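Local coordinates for distal tail protein (Bacillus phage spp1, PDB 2X8K) that assembles as a homohexamer that forms a wide channel at the distal tip of the phage tail and stays with the tail after DNA ejection, at residues I36-R41 against T52-P57; Y106-F111 against Y129-L134. All blocks are in the same frame, centred on the assembly; numbering follows the deposited sequence.

Contact 1: I36-R41 against T52-P57; sequences IEMGKR and TTESLP
Strands 37-41 and 52-55 run antiparallel, their axes 171° apart, and four backbone bonds tie them together. At one end the amides and carbonyls of Glu37 and Ser55 are joined by two bonds of equal length; Glu37 N to Ser55 O measures 2.9 Å and runs almost in line with the carbonyl bond. At the other end Gly39 N gives to Thr53 O, while Gly39 O is gripped twice by Thr52: its N comes nearly end-on to the carbonyl at 2.6 Å, and its OG1 reaches the same Gly39 O from above the carbonyl plane at 2.8 Å. Glycine suits this spot because, with no side chain in the way, Thr53 OG1 comes to 3.4 Å from Gly39 CA.

The closest side-chain packing is on the face of Met38 and Glu54. These two run alongside each other in the same direction, with Met38 CG 3.7 Å from Glu54 CG and the methyl Met38 CE beside the carboxylate. Ile36 CG2, anti to its backbone N, crosses obliquely and meets the same Glu54 CG at 3.7 Å, so a slender thioether chain and a branched methyl pack against the acid's methylene. Its OE2 is paired with Arg108 of a neighbouring subunit.

On the face of Glu37 and Ser55 the packing is looser toward Pro57. Exposed Glu37 bends at chi2 (-61°) and merely sets CG against Pro57 CB, 3.9 Å away. Small, buried Ser55 holds OG 3.9 Å from Glu37 CB, with a weak hydrogen bond to Gly45 N of a further subunit. At the far, solvent-exposed end Thr52 CG2 sits over the centre of one face of the Arg41 guanidinium.

Such pairing is that of a beta hairpin, here a two-stranded arm of the RIFT-related domain that rests on adjoining subunits.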
# COMPACT_ATOMS: atom_id res chain seq x y z
N ILE C 36 14.28 31.55 -1.14
CA ILE C 36 14.02 32.99 -0.99
C ILE C 36 12.54 33.30 -0.89
O ILE C 36 11.73 32.80 -1.69
CB ILE C 36 14.64 33.74 -2.18
CG1 ILE C 36 16.16 33.70 -2.14
CG2 ILE C 36 14.14 35.15 -2.27
CD1 ILE C 36 16.79 33.51 -3.45
N GLU C 37 12.18 34.15 0.09
CA GLU C 37 10.81 34.65 0.24
C GLU C 37 10.63 35.80 -0.77
O GLU C 37 11.42 36.74 -0.79
CB GLU C 37 10.53 35.10 1.67
CG GLU C 37 10.45 33.98 2.70
CD GLU C 37 9.38 32.91 2.50
OE1 GLU C 37 9.71 31.70 2.58
OE2 GLU C 37 8.20 33.29 2.25
N MET C 38 9.64 35.65 -1.68
CA MET C 38 9.35 36.64 -2.72
C MET C 38 7.93 37.08 -2.68
O MET C 38 7.04 36.24 -2.70
CB MET C 38 9.59 36.04 -4.10
CG MET C 38 11.00 36.05 -4.50
SD MET C 38 11.15 35.67 -6.26
CE MET C 38 12.87 35.22 -6.27
N GLY C 39 7.71 38.39 -2.65
CA GLY C 39 6.39 38.97 -2.69
C GLY C 39 5.96 39.12 -4.13
O GLY C 39 6.54 39.91 -4.87
N LYS C 40 4.98 38.34 -4.56
CA LYS C 40 4.49 38.42 -5.94
C LYS C 40 3.16 39.16 -5.97
O LYS C 40 2.32 38.94 -5.09
CB LYS C 40 4.32 37.02 -6.55
CG LYS C 40 5.61 36.32 -6.93
CD LYS C 40 5.68 35.01 -6.20
CE LYS C 40 6.64 33.98 -6.73
NZ LYS C 40 6.41 32.68 -6.03
N ARG C 41 2.95 40.01 -6.98
CA ARG C 41 1.69 40.73 -7.16
C ARG C 41 1.21 40.54 -8.58
O ARG C 41 1.97 40.79 -9.53
CB ARG C 41 1.84 42.23 -6.86
CG ARG C 41 0.52 43.00 -6.88
CD ARG C 41 0.73 44.50 -6.91
NE ARG C 41 1.14 45.02 -5.60
CZ ARG C 41 2.11 45.91 -5.42
NH1 ARG C 41 2.78 46.40 -6.45
NH2 ARG C 41 2.42 46.31 -4.19
N THR C 52 7.70 42.08 -5.70
CA THR C 52 7.51 43.30 -4.94
C THR C 52 8.49 43.38 -3.80
O THR C 52 8.97 44.47 -3.48
CB THR C 52 6.07 43.39 -4.48
OG1 THR C 52 5.77 42.28 -3.63
CG2 THR C 52 5.10 43.41 -5.65
N THR C 53 8.79 42.23 -3.19
CA THR C 53 9.74 42.09 -2.07
C THR C 53 10.53 40.80 -2.23
O THR C 53 10.08 39.87 -2.88
CB THR C 53 9.01 42.15 -0.72
OG1 THR C 53 7.76 41.46 -0.78
CG2 THR C 53 8.80 43.58 -0.23
N GLU C 54 11.71 40.75 -1.64
CA GLU C 54 12.61 39.60 -1.67
C GLU C 54 13.41 39.61 -0.37
O GLU C 54 14.06 40.61 -0.05
CB GLU C 54 13.54 39.70 -2.88
CG GLU C 54 13.63 38.47 -3.74
CD GLU C 54 14.76 38.51 -4.75
OE1 GLU C 54 15.94 38.57 -4.35
OE2 GLU C 54 14.45 38.45 -5.96
N SER C 55 13.34 38.53 0.40
CA SER C 55 14.05 38.41 1.67
C SER C 55 14.42 36.97 1.97
O SER C 55 13.77 36.05 1.53
CB SER C 55 13.22 38.98 2.82
OG SER C 55 11.87 38.53 2.80
N LEU C 56 15.48 36.78 2.72
CA LEU C 56 15.94 35.48 3.14
C LEU C 56 15.12 35.03 4.33
O LEU C 56 15.05 35.72 5.34
CB LEU C 56 17.41 35.59 3.56
CG LEU C 56 18.48 34.98 2.67
CD1 LEU C 56 18.15 35.11 1.16
CD2 LEU C 56 19.81 35.59 3.00
N PRO C 57 14.48 33.85 4.26
CA PRO C 57 13.76 33.34 5.44
C PRO C 57 14.72 32.97 6.59
O PRO C 57 15.93 32.85 6.37
CB PRO C 57 13.05 32.12 4.91
CG PRO C 57 13.91 31.65 3.82
CD PRO C 57 14.44 32.87 3.16

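Contact 2: Y106-F111 against Y129-L134; sequences YGRYEF and YCQDPL
The beta hairpin of strands 104-114 and 122-130, within the antiparallel sheet of the RIFT-related domain, supplies this buried contact. Arg108 and Tyr129 are its antiparallel hydrogen-bonded pair: Arg108 N lies 2.9 Å from Tyr129 O and Tyr129 N 2.8 Å from Arg108 O, each donor standing about 30° out of the carbonyl plane. Gly107, having no side chain, brings its CA to 3.2 Å from Tyr129 O, and small Cys130 fits beside it, with CB 3.4 Å from Tyr106 O.

On the face of Arg108 and Tyr129, the arginine chain bends at chi2 and chi3 and brings NH1 to 3.7 Å from Gln131 NE2. Both groups are donors, turned 82° apart, and Asp92 reconciles them by a salt bridge to NH1 and a weak bond to NE2. In a neighbouring subunit Glu54 OE2 forms a salt bridge with Arg108 NE, and Ile51 N bonds to Gln131 OE1. Glu110, extended, runs alongside Tyr129.

On one side pairing continues through a classic beta bulge, Glu110 and Phe111 both facing Asn127; on the other the chain turns a corner at Gln131 and Asp132 and leaves the sheet. Strand 93-97 flanks Gly107, while strand 59-67 flanks Cys130.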
# COMPACT_ATOMS: atom_id res chain seq x y z
N TYR C 106 24.07 30.86 14.21
CA TYR C 106 23.58 31.41 15.47
C TYR C 106 22.08 31.23 15.55
O TYR C 106 21.32 31.83 14.77
CB TYR C 106 24.00 32.86 15.71
CG TYR C 106 25.49 33.02 15.88
CD1 TYR C 106 26.31 33.32 14.79
CD2 TYR C 106 26.10 32.89 17.12
CE1 TYR C 106 27.69 33.45 14.94
CE2 TYR C 106 27.47 33.05 17.29
CZ TYR C 106 28.27 33.33 16.19
OH TYR C 106 29.62 33.47 16.33
N GLY C 107 21.69 30.35 16.46
CA GLY C 107 20.29 30.05 16.71
C GLY C 107 20.08 29.35 18.03
O GLY C 107 21.01 29.23 18.84
N ARG C 108 18.83 28.89 18.27
CA ARG C 108 18.51 28.18 19.48
C ARG C 108 17.54 27.09 19.20
O ARG C 108 16.74 27.21 18.28
CB ARG C 108 18.00 29.09 20.61
CG ARG C 108 16.66 29.77 20.39
CD ARG C 108 16.93 31.24 20.41
NE ARG C 108 16.07 31.98 21.32
CZ ARG C 108 16.09 33.29 21.39
NH1 ARG C 108 16.89 34.00 20.60
NH2 ARG C 108 15.29 33.93 22.24
N TYR C 109 17.61 26.02 20.00
CA TYR C 109 16.72 24.86 19.89
C TYR C 109 15.25 25.30 19.99
O TYR C 109 14.94 26.20 20.77
CB TYR C 109 17.08 23.84 20.99
CG TYR C 109 16.00 22.82 21.23
CD1 TYR C 109 15.84 21.74 20.37
CD2 TYR C 109 15.08 22.99 22.25
CE1 TYR C 109 14.79 20.83 20.54
CE2 TYR C 109 14.01 22.11 22.42
CZ TYR C 109 13.88 21.02 21.57
OH TYR C 109 12.88 20.12 21.80
N GLU C 110 14.36 24.68 19.19
CA GLU C 110 12.95 25.07 19.20
C GLU C 110 12.00 23.95 19.62
O GLU C 110 11.19 24.12 20.53
CB GLU C 110 12.54 25.63 17.86
CG GLU C 110 11.26 26.41 17.99
CD GLU C 110 10.45 26.69 16.75
OE1 GLU C 110 10.94 26.39 15.63
OE2 GLU C 110 9.33 27.21 16.89
N PHE C 111 12.04 22.83 18.90
CA PHE C 111 11.13 21.74 19.17
C PHE C 111 11.68 20.43 18.69
O PHE C 111 12.51 20.39 17.78
CB PHE C 111 9.77 22.01 18.53
CG PHE C 111 9.72 21.93 17.03
CD1 PHE C 111 10.03 23.03 16.25
CD2 PHE C 111 9.31 20.77 16.40
CE1 PHE C 111 10.01 22.94 14.85
CE2 PHE C 111 9.27 20.68 15.01
CZ PHE C 111 9.61 21.76 14.24
N TYR C 129 16.16 26.85 15.52
CA TYR C 129 15.75 28.04 14.79
C TYR C 129 16.80 29.09 14.82
O TYR C 129 17.24 29.49 15.90
CB TYR C 129 14.45 28.59 15.38
CG TYR C 129 13.88 29.77 14.64
CD1 TYR C 129 13.27 29.62 13.40
CD2 TYR C 129 13.86 31.03 15.22
CE1 TYR C 129 12.71 30.70 12.74
CE2 TYR C 129 13.29 32.12 14.56
CZ TYR C 129 12.71 31.95 13.32
OH TYR C 129 12.12 32.99 12.66
N CYS C 130 17.14 29.62 13.63
CA CYS C 130 18.12 30.69 13.47
C CYS C 130 17.50 31.97 12.93
O CYS C 130 17.18 32.04 11.76
CB CYS C 130 19.28 30.22 12.59
SG CYS C 130 19.95 28.59 13.05
N GLN C 131 17.36 32.99 13.80
CA GLN C 131 16.86 34.34 13.42
C GLN C 131 17.71 34.89 12.26
O GLN C 131 17.14 35.33 11.26
CB GLN C 131 16.97 35.31 14.61
CG GLN C 131 15.81 35.19 15.55
CD GLN C 131 15.98 35.99 16.79
OE1 GLN C 131 15.06 36.69 17.23
NE2 GLN C 131 17.13 35.87 17.43
N ASP C 132 19.07 34.84 12.41
CA ASP C 132 20.06 35.20 11.40
C ASP C 132 20.31 33.95 10.53
O ASP C 132 20.99 33.02 10.98
CB ASP C 132 21.37 35.60 12.05
CG ASP C 132 22.29 36.44 11.19
OD1 ASP C 132 22.33 36.20 9.94
OD2 ASP C 132 22.98 37.35 11.75
N PRO C 133 19.79 33.95 9.29
CA PRO C 133 19.96 32.80 8.41
C PRO C 133 21.39 32.47 7.97
O PRO C 133 21.58 31.40 7.41
CB PRO C 133 19.12 33.19 7.20
CG PRO C 133 19.09 34.67 7.20
CD PRO C 133 18.98 35.00 8.63
N LEU C 134 22.37 33.37 8.16
CA LEU C 134 23.75 33.19 7.68
C LEU C 134 24.74 32.50 8.59
O LEU C 134 24.71 32.72 9.80
CB LEU C 134 24.31 34.54 7.29
CG LEU C 134 23.59 35.20 6.16
CD1 LEU C 134 23.35 36.65 6.46
CD2 LEU C 134 24.31 34.99 4.88

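In the fold
The first hairpin is complete before the second begins, and the centres of contacts 1 and 2 lie about 20 Å apart. Within one chain they touch through Pro57 and Leu56 against Pro133, just past the corner where the chain leaves the second hairpin: Pro57 O is 3.3 Å from Pro133 CB, and Leu56 CB packs on Pro133 CG at 4.1 Å. They are also related between subunits. The arm 36-41/52-57 of one copy lies across the hairpin 106-111/129-134 of a neighbouring copy, where its Lys40 forms a salt bridge to Glu110 and a cation-pi contact with Tyr129 of that neighbour. Contact 1 thus projects as contact 2 receives, consistent with arms linking successive subunits of the hexamer.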